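Local structure of sortase family protein (Streptococcus agalactiae, 3O0P) at residues F13-A17 against I142-K146; E68-I72 against P83-G87. The protein is a pilus-related class C sortase, which probably joins pilin subunits covalently by transpeptidation during assembly of the bacterial pilus. One frame throughout, in Å; residues are numbered along the deposited sequence.

Contact 1 of 2, residues F13-A17 against I142-K146; sequences FERAA and IQNIK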
loop_
_atom_site.group_PDB
_atom_site.type_symbol
_atom_site.label_atom_id
_atom_site.label_comp_id
_atom_site.label_asym_id
_atom_site.label_seq_id
_atom_site.Cartn_x
_atom_site.Cartn_y
_atom_site.Cartn_z
ATOM N N PHE A 13 -9.225 -12.999 -4.419
ATOM C CA PHE A 13 -9.574 -12.042 -3.361
ATOM C C PHE A 13 -10.999 -11.513 -3.561
ATOM O O PHE A 13 -11.810 -11.476 -2.632
ATOM C CB PHE A 13 -8.548 -10.888 -3.315
ATOM C CG PHE A 13 -8.906 -9.839 -2.300
ATOM C CD1 PHE A 13 -8.485 -9.951 -0.980
ATOM C CD2 PHE A 13 -9.723 -8.761 -2.653
ATOM C CE1 PHE A 13 -8.858 -8.997 -0.042
ATOM C CE2 PHE A 13 -10.093 -7.828 -1.706
ATOM C CZ PHE A 13 -9.653 -7.950 -0.420
ATOM N N GLU A 14 -11.305 -11.083 -4.778
ATOM C CA GLU A 14 -12.627 -10.560 -5.045
ATOM C C GLU A 14 -13.708 -11.576 -4.692
ATOM O O GLU A 14 -14.725 -11.233 -4.090
ATOM C CB GLU A 14 -12.765 -10.138 -6.509
ATOM C CG GLU A 14 -11.815 -9.025 -6.917
ATOM C CD GLU A 14 -12.023 -8.508 -8.339
ATOM O OE1 GLU A 14 -13.058 -8.805 -8.968
ATOM O OE2 GLU A 14 -11.146 -7.763 -8.812
ATOM N N ARG A 15 -13.504 -12.818 -5.118
ATOM C CA ARG A 15 -14.500 -13.865 -4.908
ATOM C C ARG A 15 -14.689 -14.095 -3.414
ATOM O O ARG A 15 -15.814 -14.208 -2.913
ATOM C CB ARG A 15 -14.028 -15.153 -5.598
ATOM C CG ARG A 15 -14.927 -16.358 -5.516
ATOM C CD ARG A 15 -14.261 -17.554 -6.215
ATOM N NE ARG A 15 -15.104 -18.741 -6.318
ATOM C CZ ARG A 15 -15.877 -19.016 -7.360
ATOM N NH1 ARG A 15 -15.917 -18.192 -8.403
ATOM N NH2 ARG A 15 -16.597 -20.122 -7.364
ATOM N N ALA A 16 -13.580 -14.184 -2.685
ATOM C CA ALA A 16 -13.668 -14.474 -1.261
ATOM C C ALA A 16 -14.257 -13.297 -0.477
ATOM O O ALA A 16 -15.015 -13.495 0.457
ATOM C CB ALA A 16 -12.304 -14.851 -0.724
ATOM N N ALA A 17 -13.946 -12.070 -0.877
ATOM C CA ALA A 17 -14.488 -10.894 -0.182
ATOM C C ALA A 17 -15.997 -10.863 -0.331
ATOM O O ALA A 17 -16.720 -10.527 0.621
ATOM C CB ALA A 17 -13.865 -9.633 -0.711
ATOM N N ILE A 142 -7.541 1.265 -4.305
ATOM C CA ILE A 142 -7.302 0.122 -3.437
ATOM C C ILE A 142 -8.637 -0.533 -3.145
ATOM O O ILE A 142 -9.562 0.139 -2.674
ATOM C CB ILE A 142 -6.622 0.545 -2.115
ATOM C CG1 ILE A 142 -5.240 1.126 -2.403
ATOM C CG2 ILE A 142 -6.496 -0.644 -1.170
ATOM C CD1 ILE A 142 -4.643 1.876 -1.243
ATOM N N GLN A 143 -8.747 -1.821 -3.437
ATOM C CA GLN A 143 -9.919 -2.580 -3.057
ATOM C C GLN A 143 -9.587 -3.390 -1.828
ATOM O O GLN A 143 -8.585 -4.095 -1.779
ATOM C CB GLN A 143 -10.366 -3.491 -4.190
ATOM C CG GLN A 143 -11.622 -4.246 -3.859
ATOM C CD GLN A 143 -12.077 -5.173 -4.973
ATOM O OE1 GLN A 143 -11.562 -5.134 -6.099
ATOM N NE2 GLN A 143 -13.033 -6.039 -4.654
ATOM N N ASN A 144 -10.418 -3.251 -0.803
ATOM C CA ASN A 144 -10.317 -4.089 0.396
ATOM C C ASN A 144 -11.578 -4.951 0.499
ATOM O O ASN A 144 -12.378 -4.995 -0.436
ATOM C CB ASN A 144 -10.069 -3.235 1.644
ATOM C CG ASN A 144 -11.175 -2.215 1.882
ATOM O OD1 ASN A 144 -12.356 -2.528 1.754
ATOM N ND2 ASN A 144 -10.786 -0.973 2.192
ATOM N N ILE A 145 -11.753 -5.664 1.598
ATOM C CA ILE A 145 -12.862 -6.594 1.698
ATOM C C ILE A 145 -14.203 -5.898 1.618
ATOM O O ILE A 145 -15.191 -6.554 1.305
ATOM C CB ILE A 145 -12.821 -7.436 2.985
ATOM C CG1 ILE A 145 -12.602 -6.571 4.238
ATOM C CG2 ILE A 145 -11.775 -8.553 2.887
ATOM C CD1 ILE A 145 -12.845 -7.285 5.536
ATOM N N LYS A 146 -14.268 -4.606 1.949
ATOM C CA LYS A 146 -15.528 -3.879 1.940
ATOM C C LYS A 146 -15.822 -3.142 0.640
ATOM O O LYS A 146 -16.947 -3.169 0.157
ATOM C CB LYS A 146 -15.551 -2.885 3.098
ATOM C CG LYS A 146 -16.854 -2.084 3.139
ATOM C CD LYS A 146 -16.956 -1.125 4.302
ATOM C CE LYS A 146 -18.361 -0.491 4.367
ATOM N NZ LYS A 146 -19.368 -1.439 4.892
HETATM O O HOH W 1 -15.153 -7.096 -6.835
HETATM O O HOH W 2 -17.302 -7.695 0.188
#
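Phe13 sends its ring out of the helix with CG anti to the amide N (chi1 177°), straight at the chain around Asn144 and Ile145, and Gln143, with the same first torsion, reaches back extended towards Glu14. The ring arrives edge first: CZ of Phe13 lies 3.7 Å from C of Asn144, which is in the plane of the ring, and 4.0 Å from CG2 of Ile145. One helical turn on, the methyl CB of Ala17 sits 3.9 Å from O of Ile145. The polar pair is looser. Glu14 and Gln143 cross at about a right angle, carboxylate and amide planes 41° apart, and a water joins them, accepting from NE2 of Gln143 at 3.2 Å and giving only a weak bond to OE1 of Glu14. A second water donates to O of Ala17 at 2.9 Å and to O of Ile145 at 2.6 Å. OD1 of Asn144 accepts from N of Lys146 in an Asx turn. Lys81 salt-bridges Glu14, and Arg28 and Met29 of helix 22-37 meet Ile145. The N-terminal helix thus lies against neighbouring strands 71-75 and 139-143 of the sortase beta sheet, with Phe13 set between helix and sheet on Ile72, Lys69 and Val66.

Contact 2 of 2, residues E68-I72 against P83-G87; sequences EKIGI and PIFAG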
loop_
_atom_site.group_PDB
_atom_site.type_symbol
_atom_site.label_atom_id
_atom_site.label_comp_id
_atom_site.label_asym_id
_atom_site.label_seq_id
_atom_site.Cartn_x
_atom_site.Cartn_y
_atom_site.Cartn_z
ATOM N N GLU A 68 -5.542 -15.016 1.525
ATOM C CA GLU A 68 -4.145 -14.684 1.869
ATOM C C GLU A 68 -3.750 -13.236 1.616
ATOM O O GLU A 68 -2.590 -12.852 1.800
ATOM C CB GLU A 68 -3.180 -15.587 1.090
ATOM C CG GLU A 68 -3.403 -17.056 1.347
ATOM C CD GLU A 68 -2.259 -17.909 0.849
ATOM O OE1 GLU A 68 -2.216 -18.180 -0.368
ATOM O OE2 GLU A 68 -1.396 -18.286 1.666
ATOM N N LYS A 69 -4.696 -12.451 1.137
ATOM C CA LYS A 69 -4.453 -11.089 0.677
ATOM C C LYS A 69 -5.303 -10.097 1.426
ATOM O O LYS A 69 -6.409 -10.423 1.851
ATOM C CB LYS A 69 -4.781 -11.003 -0.823
ATOM C CG LYS A 69 -3.871 -11.904 -1.635
ATOM C CD LYS A 69 -4.435 -12.301 -2.969
ATOM C CE LYS A 69 -3.433 -13.176 -3.724
ATOM N NZ LYS A 69 -4.009 -13.831 -4.932
ATOM N N ILE A 70 -4.805 -8.868 1.556
ATOM C CA ILE A 70 -5.611 -7.828 2.179
ATOM C C ILE A 70 -6.222 -6.813 1.226
ATOM O O ILE A 70 -6.948 -5.921 1.651
ATOM C CB ILE A 70 -4.841 -7.095 3.294
ATOM C CG1 ILE A 70 -3.659 -6.304 2.730
ATOM C CG2 ILE A 70 -4.416 -8.092 4.404
ATOM C CD1 ILE A 70 -3.003 -5.360 3.737
ATOM N N GLY A 71 -5.946 -6.943 -0.058
ATOM C CA GLY A 71 -6.544 -6.044 -1.004
ATOM C C GLY A 71 -5.945 -6.176 -2.372
ATOM O O GLY A 71 -5.196 -7.111 -2.648
ATOM N N ILE A 72 -6.300 -5.226 -3.217
ATOM C CA ILE A 72 -5.827 -5.125 -4.591
ATOM C C ILE A 72 -5.467 -3.666 -4.849
ATOM O O ILE A 72 -6.262 -2.773 -4.535
ATOM C CB ILE A 72 -6.915 -5.535 -5.585
ATOM C CG1 ILE A 72 -7.363 -6.973 -5.326
ATOM C CG2 ILE A 72 -6.450 -5.338 -7.025
ATOM C CD1 ILE A 72 -8.659 -7.320 -6.003
ATOM N N PRO A 83 -2.263 -7.980 -6.345
ATOM C CA PRO A 83 -2.639 -8.298 -4.958
ATOM C C PRO A 83 -1.771 -7.560 -3.951
ATOM O O PRO A 83 -0.584 -7.336 -4.195
ATOM C CB PRO A 83 -2.394 -9.811 -4.866
ATOM C CG PRO A 83 -1.319 -10.080 -5.909
ATOM C CD PRO A 83 -1.502 -9.065 -7.000
ATOM N N ILE A 84 -2.389 -7.176 -2.838
ATOM C CA ILE A 84 -1.683 -6.614 -1.697
ATOM C C ILE A 84 -1.668 -7.648 -0.580
ATOM O O ILE A 84 -2.718 -8.151 -0.167
ATOM C CB ILE A 84 -2.378 -5.345 -1.146
ATOM C CG1 ILE A 84 -2.612 -4.296 -2.251
ATOM C CG2 ILE A 84 -1.546 -4.760 -0.014
ATOM C CD1 ILE A 84 -3.536 -3.166 -1.797
ATOM N N PHE A 85 -0.471 -7.946 -0.110
ATOM C CA PHE A 85 -0.268 -8.847 1.022
ATOM C C PHE A 85 0.129 -8.031 2.241
ATOM O O PHE A 85 0.705 -6.949 2.120
ATOM C CB PHE A 85 0.840 -9.849 0.717
ATOM C CG PHE A 85 0.568 -10.701 -0.483
ATOM C CD1 PHE A 85 -0.126 -11.894 -0.346
ATOM C CD2 PHE A 85 0.984 -10.311 -1.745
ATOM C CE1 PHE A 85 -0.372 -12.693 -1.454
ATOM C CE2 PHE A 85 0.731 -11.113 -2.859
ATOM C CZ PHE A 85 0.055 -12.288 -2.708
ATOM N N ALA A 86 -0.190 -8.537 3.425
ATOM C CA ALA A 86 0.288 -7.914 4.642
ATOM C C ALA A 86 1.799 -7.989 4.709
ATOM O O ALA A 86 2.429 -8.973 4.336
ATOM C CB ALA A 86 -0.318 -8.574 5.858
ATOM N N GLY A 87 2.385 -6.908 5.193
ATOM C CA GLY A 87 3.819 -6.816 5.367
ATOM C C GLY A 87 4.547 -6.583 4.062
ATOM O O GLY A 87 3.972 -6.443 2.987
HETATM O O HOH W 3 -1.926 -10.766 3.510
#
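Ile84 answers two residues at once: its O accepts from N of Ile70 at 2.8 Å and more weakly from N of Gly71 at 3.4 Å. This doubling is a classic beta bulge in the antiparallel hairpin of strands 71-75 and 80-85, beside the Gly71-Ile84 pair. The return bond runs from N of Ile84 to O of Gly71 at 2.8 Å. The side chains add apolar contacts. CG2 of Ile84 meets CG1 of Ile70 at 3.8 Å, the two crossing at about a right angle, while CD1 of Ile84 reaches along to 3.6 Å from C of Ile72. CG of Lys69 lies beside the backbone N (chi1 -63°), which sends the extended chain alongside Pro83 and Phe85, pointing the same way, with CG of Lys69 3.6 Å from CE1 of Phe85 and CE of Lys69 3.7 Å from CB of Pro83. The edge of the Phe85 ring also meets O of Glu68. A water bridges that oxygen to N of Ala86, carrying the link past the last direct bond. Further out, Asp12 and the carbonyl of Gln9 hold the ammonium of Lys69, and Lys95 makes a cation-pi contact with Phe85. The lysine thus spends its methylenes on apolar neighbours and its charge on the N-terminal segment, and the bulge lets one carbonyl serve two amides, the second only weakly.

From the N terminus the chain first forms helix 11-18, then helix 22-37, and reaches 68-72, leading into strand 71-75. Contact 2 closes a short loop there, the hairpin turning back through 83-87. Contact 1 closes a far longer one, since helix 11-18 waits for 142-146, on strand 139-143; the shorter loop lies wholly within the longer. The two meet directly: N of Gln143 probably hydrogen-bonds to O of Ile72 at 2.9 Å, and CE1 of Phe13 packs 3.4 Å from O of Lys69. Together they tie the N-terminal helix to neighbouring strands of the sortase beta sheet.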